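PDB 4F1V: putative alkaline phosphatase from Pseudomonas fluorescens, which binds phosphate with high affinity in the periplasm and probably serves as the solute-binding component of the PstSACB phosphate-import ABC transporter. Local coordinates for residues 208-213 with 331-336; 41-46 with 54-59. One frame throughout, in Å; residues are numbered along the deposited sequence. Where two conformers were deposited one is given.

Contact 1 (208-213 with 331-336); sequences MSPDFA and ANAFVP
P210 meets A333 and F334 in the apolar centre of this contact. CB of P210 rests 3.9 Å from CB of A333, while its CG lies 3.8 Å from CE1 of F334; the side chains of P210 and F334 cross at about a right angle, each giving the other apolar surface in a buried place. A333 has positive phi (74°) as the C-prime residue of the Schellman motif ending helix 326-331, and its methyl is small enough for P210 to come close. F334 turns its CG anti to the carbonyl carbon (chi1 -56°), and V91 and T93 of strand 85-94 also pack against its side chain. An alanine in place of F334 would probably open a gap beside P210, V91 and T93 where the ring had lain.

Polar groups meet less directly. OG of S209, whose side chain is about 7 Å from the bound phosphate, stands at the ring edge of F334 and is hydrogen-bonded to the carbonyl of L10, a pocket residue. ND2 of N332 bonds the carbonyl of A328, back in helix 326-331. In one of the two conformers modelled for each of D211 and N332, a water donates to OD2 of D211 and OD1 of N332, a bridge that may be only partly occupied.

With no direct hydrogen bond across the segments, the contact rests mainly on the fit of P210 against A333 and F334.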
ATOM      1  N   MET A 208      -8.621   2.658  -5.043  1.00  3.35           N
ATOM      2  CA  MET A 208      -8.699   3.079  -3.628  1.00  3.14           C
ATOM      3  C   MET A 208      -8.372   1.961  -2.652  1.00  3.15           C
ATOM      4  O   MET A 208      -8.723   0.781  -2.855  1.00  3.57           O
ATOM      5  CB  MET A 208     -10.152   3.547  -3.360  1.00  2.99           C
ATOM      6  CG  MET A 208     -10.449   4.154  -2.010  1.00  3.24           C
ATOM      7  SD  MET A 208      -9.381   5.540  -1.524  1.00  3.82           S
ATOM      8  CE  MET A 208      -9.663   6.633  -2.890  1.00  4.43           C
ATOM      9  N   SER A 209      -7.778   2.372  -1.535  1.00  3.02           N
ATOM     10  CA  SER A 209      -7.714   1.546  -0.337  1.00  3.23           C
ATOM     11  C   SER A 209      -9.055   0.846  -0.065  1.00  3.15           C
ATOM     12  O   SER A 209     -10.095   1.529  -0.088  1.00  3.49           O
ATOM     13  CB  SER A 209      -7.413   2.445   0.888  1.00  3.70           C
ATOM     14  OG  SER A 209      -7.561   1.750   2.064  1.00  4.25           O
ATOM     15  N   PRO A 210      -9.064  -0.441   0.274  1.00  3.13           N
ATOM     16  CA  PRO A 210     -10.345  -1.089   0.551  1.00  3.44           C
ATOM     17  C   PRO A 210     -10.978  -0.587   1.824  1.00  3.40           C
ATOM     18  O   PRO A 210     -12.197  -0.736   2.002  1.00  5.29           O
ATOM     19  CB  PRO A 210      -9.974  -2.573   0.592  1.00  4.40           C
ATOM     20  CG  PRO A 210      -8.525  -2.555   1.052  1.00  3.97           C
ATOM     21  CD  PRO A 210      -7.922  -1.366   0.357  1.00  3.93           C
ATOM     22  N   ASP A 211     -10.200   0.021   2.706  0.70  3.26           N
ATOM     23  CA  ASP A 211     -10.830   0.686   3.871  0.70  3.65           C
ATOM     24  C   ASP A 211     -11.664   1.873   3.422  0.70  4.07           C
ATOM     25  O   ASP A 211     -12.875   1.947   3.564  0.70  6.56           O
ATOM     26  CB  ASP A 211      -9.753   1.121   4.867  0.70  4.51           C
ATOM     27  CG  ASP A 211     -10.364   1.985   5.972  0.70  5.17           C
ATOM     28  OD1 ASP A 211      -9.758   2.990   6.348  0.70  5.67           O
ATOM     29  OD2 ASP A 211     -11.512   1.623   6.416  0.70  7.54           O
ATOM     30  N   PHE A 212     -11.053   2.857   2.767  0.70  3.85           N
ATOM     31  CA  PHE A 212     -11.731   4.055   2.386  0.70  4.25           C
ATOM     32  C   PHE A 212     -12.763   3.879   1.226  0.70  3.99           C
ATOM     33  O   PHE A 212     -13.612   4.760   1.006  0.70  4.26           O
ATOM     34  CB  PHE A 212     -10.735   5.161   2.039  0.70  5.36           C
ATOM     35  CG  PHE A 212      -9.952   5.635   3.278  0.70  6.51           C
ATOM     36  CD1 PHE A 212     -10.594   6.325   4.319  0.70  8.30           C
ATOM     37  CD2 PHE A 212      -8.629   5.280   3.448  0.70  6.86           C
ATOM     38  CE1 PHE A 212      -9.896   6.713   5.453  0.70  9.27           C
ATOM     39  CE2 PHE A 212      -7.931   5.732   4.570  0.70  7.64           C
ATOM     40  CZ  PHE A 212      -8.579   6.413   5.600  0.70  9.81           C
ATOM     41  N   ALA A 213     -12.701   2.764   0.494  1.00  4.06           N
ATOM     42  CA  ALA A 213     -13.610   2.575  -0.635  1.00  4.37           C
ATOM     43  C   ALA A 213     -15.062   2.390  -0.246  1.00  5.08           C
ATOM     44  O   ALA A 213     -15.925   2.591  -1.098  1.00  6.03           O
ATOM     45  CB  ALA A 213     -13.148   1.424  -1.508  1.00  4.68           C
ATOM     46  N   ALA A 331     -10.374  -5.784  10.524  1.00  4.87           N
ATOM     47  CA  ALA A 331     -11.432  -4.820  10.694  1.00  5.34           C
ATOM     48  C   ALA A 331     -11.283  -3.606   9.779  1.00  5.07           C
ATOM     49  O   ALA A 331     -12.258  -2.868   9.625  1.00  7.48           O
ATOM     50  CB  ALA A 331     -11.436  -4.314  12.132  1.00  6.03           C
ATOM     51  N   ASN A 332     -10.062  -3.375   9.269  0.80  4.41           N
ATOM     52  CA  ASN A 332      -9.813  -2.286   8.368  0.80  4.86           C
ATOM     53  C   ASN A 332      -9.603  -2.753   6.895  0.80  4.52           C
ATOM     54  O   ASN A 332      -9.047  -2.035   6.065  0.80  6.52           O
ATOM     55  CB  ASN A 332      -8.614  -1.415   8.839  0.80  5.80           C
ATOM     56  CG  ASN A 332      -8.976  -0.703  10.133  0.80  5.63           C
ATOM     57  OD1 ASN A 332      -9.597   0.324  10.102  0.80  7.84           O
ATOM     58  ND2 ASN A 332      -8.604  -1.300  11.293  0.80  7.14           N
ATOM     59  N   ALA A 333     -10.165  -3.947   6.581  1.00  4.30           N
ATOM     60  CA  ALA A 333     -10.280  -4.485   5.248  1.00  4.41           C
ATOM     61  C   ALA A 333      -8.968  -5.013   4.651  1.00  4.07           C
ATOM     62  O   ALA A 333      -8.829  -5.150   3.469  1.00  5.04           O
ATOM     63  CB  ALA A 333     -10.929  -3.497   4.252  1.00  6.12           C
ATOM     64  N   PHE A 334      -8.047  -5.418   5.566  1.00  3.91           N
ATOM     65  CA  PHE A 334      -6.739  -5.925   5.160  1.00  3.84           C
ATOM     66  C   PHE A 334      -6.577  -7.408   5.529  1.00  3.95           C
ATOM     67  O   PHE A 334      -7.362  -7.998   6.272  1.00  4.84           O
ATOM     68  CB  PHE A 334      -5.613  -5.041   5.773  1.00  4.11           C
ATOM     69  CG  PHE A 334      -5.746  -3.581   5.421  1.00  3.59           C
ATOM     70  CD1 PHE A 334      -5.797  -3.169   4.094  1.00  4.11           C
ATOM     71  CD2 PHE A 334      -5.775  -2.626   6.421  1.00  4.28           C
ATOM     72  CE1 PHE A 334      -5.929  -1.812   3.769  1.00  4.56           C
ATOM     73  CE2 PHE A 334      -5.899  -1.296   6.109  1.00  5.27           C
ATOM     74  CZ  PHE A 334      -5.976  -0.905   4.788  1.00  4.57           C
ATOM     75  N   VAL A 335      -5.463  -7.951   4.990  1.00  3.78           N
ATOM     76  CA  VAL A 335      -5.154  -9.376   5.165  1.00  3.95           C
ATOM     77  C   VAL A 335      -3.950  -9.542   6.094  1.00  3.87           C
ATOM     78  O   VAL A 335      -2.845  -9.061   5.778  1.00  4.15           O
ATOM     79  CB  VAL A 335      -4.854 -10.039   3.795  1.00  4.19           C
ATOM     80  CG1 VAL A 335      -4.540 -11.506   3.973  1.00  5.15           C
ATOM     81  CG2 VAL A 335      -6.011  -9.884   2.822  1.00  5.96           C
ATOM     82  N   PRO A 336      -4.114 -10.243   7.207  0.75  4.07           N
ATOM     83  CA  PRO A 336      -2.964 -10.567   8.081  0.75  3.95           C
ATOM     84  C   PRO A 336      -1.916 -11.391   7.347  0.75  4.48           C
ATOM     85  O   PRO A 336      -2.191 -12.128   6.373  0.75  4.37           O
ATOM     86  CB  PRO A 336      -3.601 -11.393   9.198  0.75  4.45           C
ATOM     87  CG  PRO A 336      -5.025 -10.911   9.226  0.75  4.69           C
ATOM     88  CD  PRO A 336      -5.419 -10.703   7.801  0.75  4.51           C
TER
HETATM   89  O   HOH W   1     -11.884   1.531   9.106  0.70  7.95           O

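Contact 2 (41-46 with 54-59); sequences LNNDYT and NKNVHW
A Schellman motif closes helix 33-42, and its positive-phi residue, N43, reaches across to N56 and V57 of the segment leading into strand 59-62. Asparagine suits this place twice over: it tolerates the left-handed backbone conformation, and its amide offers both an acceptor and a donor. With CG anti to the backbone N (chi1 -170°), OD1 takes the N-H of V57 at 2.8 Å in a nearly straight bond (174°), the donor lying nearly along the C=O axis. In one of the two N56 conformers, ND2 of N43 gives a hydrogen to OD1 of N56 at 2.9 Å; this partner lies close to the N43 amide plane, and the two amide planes are 24° apart. The bond to V57, with that to N56 where this conformer is present, would hold the amide in its rotation. The same segment is held from elsewhere by N4, whose ND2 bonds the carbonyl of N56.

Beyond the helix end, Y45 and K55 lie side by side, pointing the same way. CB of K55 sits over the centre of the Y45 ring, 3.8 Å from the centroid, in a CH-pi contact, and the extended lysine chain brings CD to 3.8 Å from CZ of Y45. A long aliphatic stem suits the aromatic face, while the charged end continues to a water 2.7 Å from NZ of K55. V57, a branched and buried residue, presses CG2 to 3.7 Å from CA of Y45, with F48 also touching its side chain. OD1 of D44 accepts from N of T46, an Asx turn, and also from OG1 of T46. A single water donates to O of N43 and to O of K55, and accepts from N of Y45 at 3.0 Å.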
ATOM      1  N   LEU A  41      13.776   9.051   5.245  1.00  4.39           N
ATOM      2  CA  LEU A  41      15.092   9.023   4.621  1.00  4.36           C
ATOM      3  C   LEU A  41      15.948  10.240   4.949  1.00  4.94           C
ATOM      4  O   LEU A  41      17.173  10.160   5.009  1.00  5.47           O
ATOM      5  CB  LEU A  41      14.973   8.815   3.121  1.00  4.23           C
ATOM      6  CG  LEU A  41      14.358   7.460   2.672  1.00  4.26           C
ATOM      7  CD1 LEU A  41      13.941   7.591   1.196  1.00  4.77           C
ATOM      8  CD2 LEU A  41      15.316   6.295   2.913  1.00  4.84           C
ATOM      9  N   ASN A  42      15.274  11.387   5.144  1.00  5.51           N
ATOM     10  CA  ASN A  42      15.934  12.662   5.410  1.00  5.95           C
ATOM     11  C   ASN A  42      15.777  13.132   6.855  1.00  6.29           C
ATOM     12  O   ASN A  42      16.234  14.205   7.219  1.00  7.79           O
ATOM     13  CB  ASN A  42      15.351  13.764   4.434  1.00  7.27           C
ATOM     14  CG  ASN A  42      15.569  13.318   3.007  1.00  8.61           C
ATOM     15  OD1 ASN A  42      16.693  13.313   2.524  1.00 11.21           O
ATOM     16  ND2 ASN A  42      14.510  12.860   2.339  1.00 10.16           N
ATOM     17  N   ASN A  43      15.093  12.338   7.689  1.00  5.83           N
ATOM     18  CA  ASN A  43      14.741  12.760   9.025  1.00  5.46           C
ATOM     19  C   ASN A  43      14.091  14.151   9.028  1.00  5.60           C
ATOM     20  O   ASN A  43      14.538  15.051   9.724  1.00  7.26           O
ATOM     21  CB  ASN A  43      15.924  12.685  10.004  1.00  5.88           C
ATOM     22  CG  ASN A  43      15.466  12.886  11.445  1.00  6.87           C
ATOM     23  OD1 ASN A  43      14.352  12.469  11.780  1.00  8.29           O
ATOM     24  ND2 ASN A  43      16.314  13.454  12.264  1.00  9.61           N
ATOM     25  N   ASP A  44      13.040  14.274   8.228  1.00  6.34           N
ATOM     26  CA  ASP A  44      12.398  15.555   7.973  1.00  6.43           C
ATOM     27  C   ASP A  44      10.937  15.514   8.414  1.00  5.58           C
ATOM     28  O   ASP A  44      10.043  15.102   7.671  1.00  5.50           O
ATOM     29  CB  ASP A  44      12.501  15.914   6.506  1.00  8.04           C
ATOM     30  CG  ASP A  44      11.837  17.252   6.164  1.00  8.77           C
ATOM     31  OD1 ASP A  44      11.407  17.949   7.095  1.00  8.66           O
ATOM     32  OD2 ASP A  44      11.797  17.527   4.933  1.00 11.36           O
ATOM     33  N   TYR A  45      10.722  15.971   9.653  1.00  5.89           N
ATOM     34  CA  TYR A  45       9.374  15.930  10.223  1.00  5.94           C
ATOM     35  C   TYR A  45       8.375  16.841   9.548  1.00  5.81           C
ATOM     36  O   TYR A  45       7.167  16.639   9.637  1.00  5.94           O
ATOM     37  CB  TYR A  45       9.456  16.274  11.736  1.00  5.67           C
ATOM     38  CG  TYR A  45       8.200  15.983  12.521  1.00  5.64           C
ATOM     39  CD1 TYR A  45       7.245  16.975  12.764  1.00  6.21           C
ATOM     40  CD2 TYR A  45       7.937  14.720  13.020  1.00  5.74           C
ATOM     41  CE1 TYR A  45       6.095  16.738  13.449  1.00  6.73           C
ATOM     42  CE2 TYR A  45       6.780  14.433  13.718  1.00  6.13           C
ATOM     43  CZ  TYR A  45       5.840  15.461  13.931  1.00  5.52           C
ATOM     44  OH  TYR A  45       4.687  15.249  14.621  1.00  6.61           O
ATOM     45  N   THR A  46       8.863  17.827   8.780  1.00  6.43           N
ATOM     46  CA  THR A  46       7.944  18.693   8.063  1.00  6.32           C
ATOM     47  C   THR A  46       7.117  17.976   6.986  1.00  6.55           C
ATOM     48  O   THR A  46       6.077  18.432   6.574  1.00  7.63           O
ATOM     49  CB  THR A  46       8.602  19.909   7.416  1.00  7.56           C
ATOM     50  OG1 THR A  46       9.357  19.553   6.250  1.00  8.97           O
ATOM     51  CG2 THR A  46       9.427  20.734   8.392  1.00  9.16           C
ATOM     52  N   ASN A  54      10.678  20.540  15.338  1.00  9.76           N
ATOM     53  CA  ASN A  54      11.223  20.224  16.674  1.00 10.80           C
ATOM     54  C   ASN A  54      11.058  18.748  17.107  1.00 10.49           C
ATOM     55  O   ASN A  54      11.178  18.411  18.285  1.00 11.99           O
ATOM     56  CB  ASN A  54      10.666  21.108  17.787  1.00 12.61           C
ATOM     57  CG  ASN A  54       9.206  20.921  18.031  1.00 11.78           C
ATOM     58  OD1 ASN A  54       8.471  20.342  17.259  1.00 12.04           O
ATOM     59  ND2 ASN A  54       8.730  21.606  19.097  1.00 19.55           N
ATOM     60  N   LYS A  55      10.838  17.873  16.117  1.00  9.20           N
ATOM     61  CA  LYS A  55      10.725  16.458  16.288  1.00  8.61           C
ATOM     62  C   LYS A  55      11.540  15.707  15.212  1.00  6.93           C
ATOM     63  O   LYS A  55      11.788  16.235  14.131  1.00  8.05           O
ATOM     64  CB  LYS A  55       9.226  16.027  16.260  1.00  7.99           C
ATOM     65  CG  LYS A  55       8.455  16.473  17.490  1.00 11.19           C
ATOM     66  CD  LYS A  55       7.037  16.028  17.484  1.00 10.72           C
ATOM     67  CE  LYS A  55       6.301  16.370  18.815  1.00 13.00           C
ATOM     68  NZ  LYS A  55       4.878  15.937  18.671  1.00 15.40           N
ATOM     69  N   ASN A  56      11.923  14.505  15.564  0.80  6.32           N
ATOM     70  CA  ASN A  56      12.552  13.538  14.648  0.80  6.17           C
ATOM     71  C   ASN A  56      11.484  12.579  14.093  0.80  4.35           C
ATOM     72  O   ASN A  56      10.429  12.383  14.639  0.80  5.90           O
ATOM     73  CB  ASN A  56      13.664  12.765  15.375  0.80  6.26           C
ATOM     74  CG  ASN A  56      14.809  13.695  15.735  0.80  7.84           C
ATOM     75  OD1 ASN A  56      15.393  14.321  14.873  0.80  9.27           O
ATOM     76  ND2 ASN A  56      15.056  13.867  17.016  0.80 17.86           N
ATOM     77  N   VAL A  57      11.866  11.948  12.954  1.00  5.09           N
ATOM     78  CA  VAL A  57      11.055  10.911  12.324  1.00  4.02           C
ATOM     79  C   VAL A  57      11.690   9.561  12.676  1.00  3.79           C
ATOM     80  O   VAL A  57      12.896   9.384  12.480  1.00  5.06           O
ATOM     81  CB  VAL A  57      11.010  11.075  10.805  1.00  4.27           C
ATOM     82  CG1 VAL A  57      10.300   9.897  10.125  1.00  4.79           C
ATOM     83  CG2 VAL A  57      10.337  12.383  10.440  1.00  5.10           C
ATOM     84  N   HIS A  58      10.888   8.623  13.170  1.00  3.78           N
ATOM     85  CA  HIS A  58      11.405   7.328  13.565  1.00  4.23           C
ATOM     86  C   HIS A  58      11.023   6.196  12.638  1.00  3.62           C
ATOM     87  O   HIS A  58      11.731   5.178  12.598  1.00  4.23           O
ATOM     88  CB  HIS A  58      10.959   7.029  15.011  1.00  4.54           C
ATOM     89  CG  HIS A  58      11.422   8.075  15.974  1.00  4.68           C
ATOM     90  ND1 HIS A  58      10.663   9.143  16.304  1.00  5.21           N
ATOM     91  CD2 HIS A  58      12.650   8.238  16.552  1.00  6.64           C
ATOM     92  CE1 HIS A  58      11.377   9.908  17.097  1.00  5.33           C
ATOM     93  NE2 HIS A  58      12.604   9.443  17.214  1.00  6.85           N
ATOM     94  N   TRP A  59       9.890   6.313  11.920  1.00  3.63           N
ATOM     95  CA  TRP A  59       9.421   5.213  11.054  1.00  3.81           C
ATOM     96  C   TRP A  59       8.436   5.824  10.039  1.00  3.74           C
ATOM     97  O   TRP A  59       7.916   6.915  10.226  1.00  3.61           O
ATOM     98  CB  TRP A  59       8.787   4.089  11.840  1.00  3.83           C
ATOM     99  CG  TRP A  59       7.477   4.306  12.491  1.00  4.13           C
ATOM    100  CD1 TRP A  59       7.233   4.965  13.669  1.00  4.61           C
ATOM    101  CD2 TRP A  59       6.180   3.860  12.038  1.00  4.15           C
ATOM    102  NE1 TRP A  59       5.879   4.937  13.976  1.00  5.05           N
ATOM    103  CE2 TRP A  59       5.220   4.255  12.985  1.00  4.95           C
ATOM    104  CE3 TRP A  59       5.757   3.152  10.890  1.00  4.62           C
ATOM    105  CZ2 TRP A  59       3.848   3.935  12.853  1.00  5.90           C
ATOM    106  CZ3 TRP A  59       4.409   2.826  10.736  1.00  5.29           C
ATOM    107  CH2 TRP A  59       3.465   3.207  11.730  1.00  5.75           C
TER
HETATM  108  O   HOH W   2      12.904  16.445  11.613  1.00 11.35           O
HETATM  109  O   HOH W   3       4.068  17.674  16.778  0.80 15.53           O

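Contact 2 comes first along the chain and is closed before contact 1 opens; their centres are 27 Å apart and their nearest atoms about 12 Å, without touching. Both are tied to the five-stranded mixed sheet. Contact 2 joins the end of helix 33-42, whose first residue, S33, lines the phosphate pocket, to the approach to strand 59-62. In contact 1, V335 is bonded through its backbone to edge strand 85-94, and P210 packs on that strand too, although its loop follows strand 204-205 of the four-stranded sheet. Of the two, contact 1 approaches the phosphate, consistent with a place between the lobes of the venus flytrap; contact 2 is a peripheral closure within one lobe.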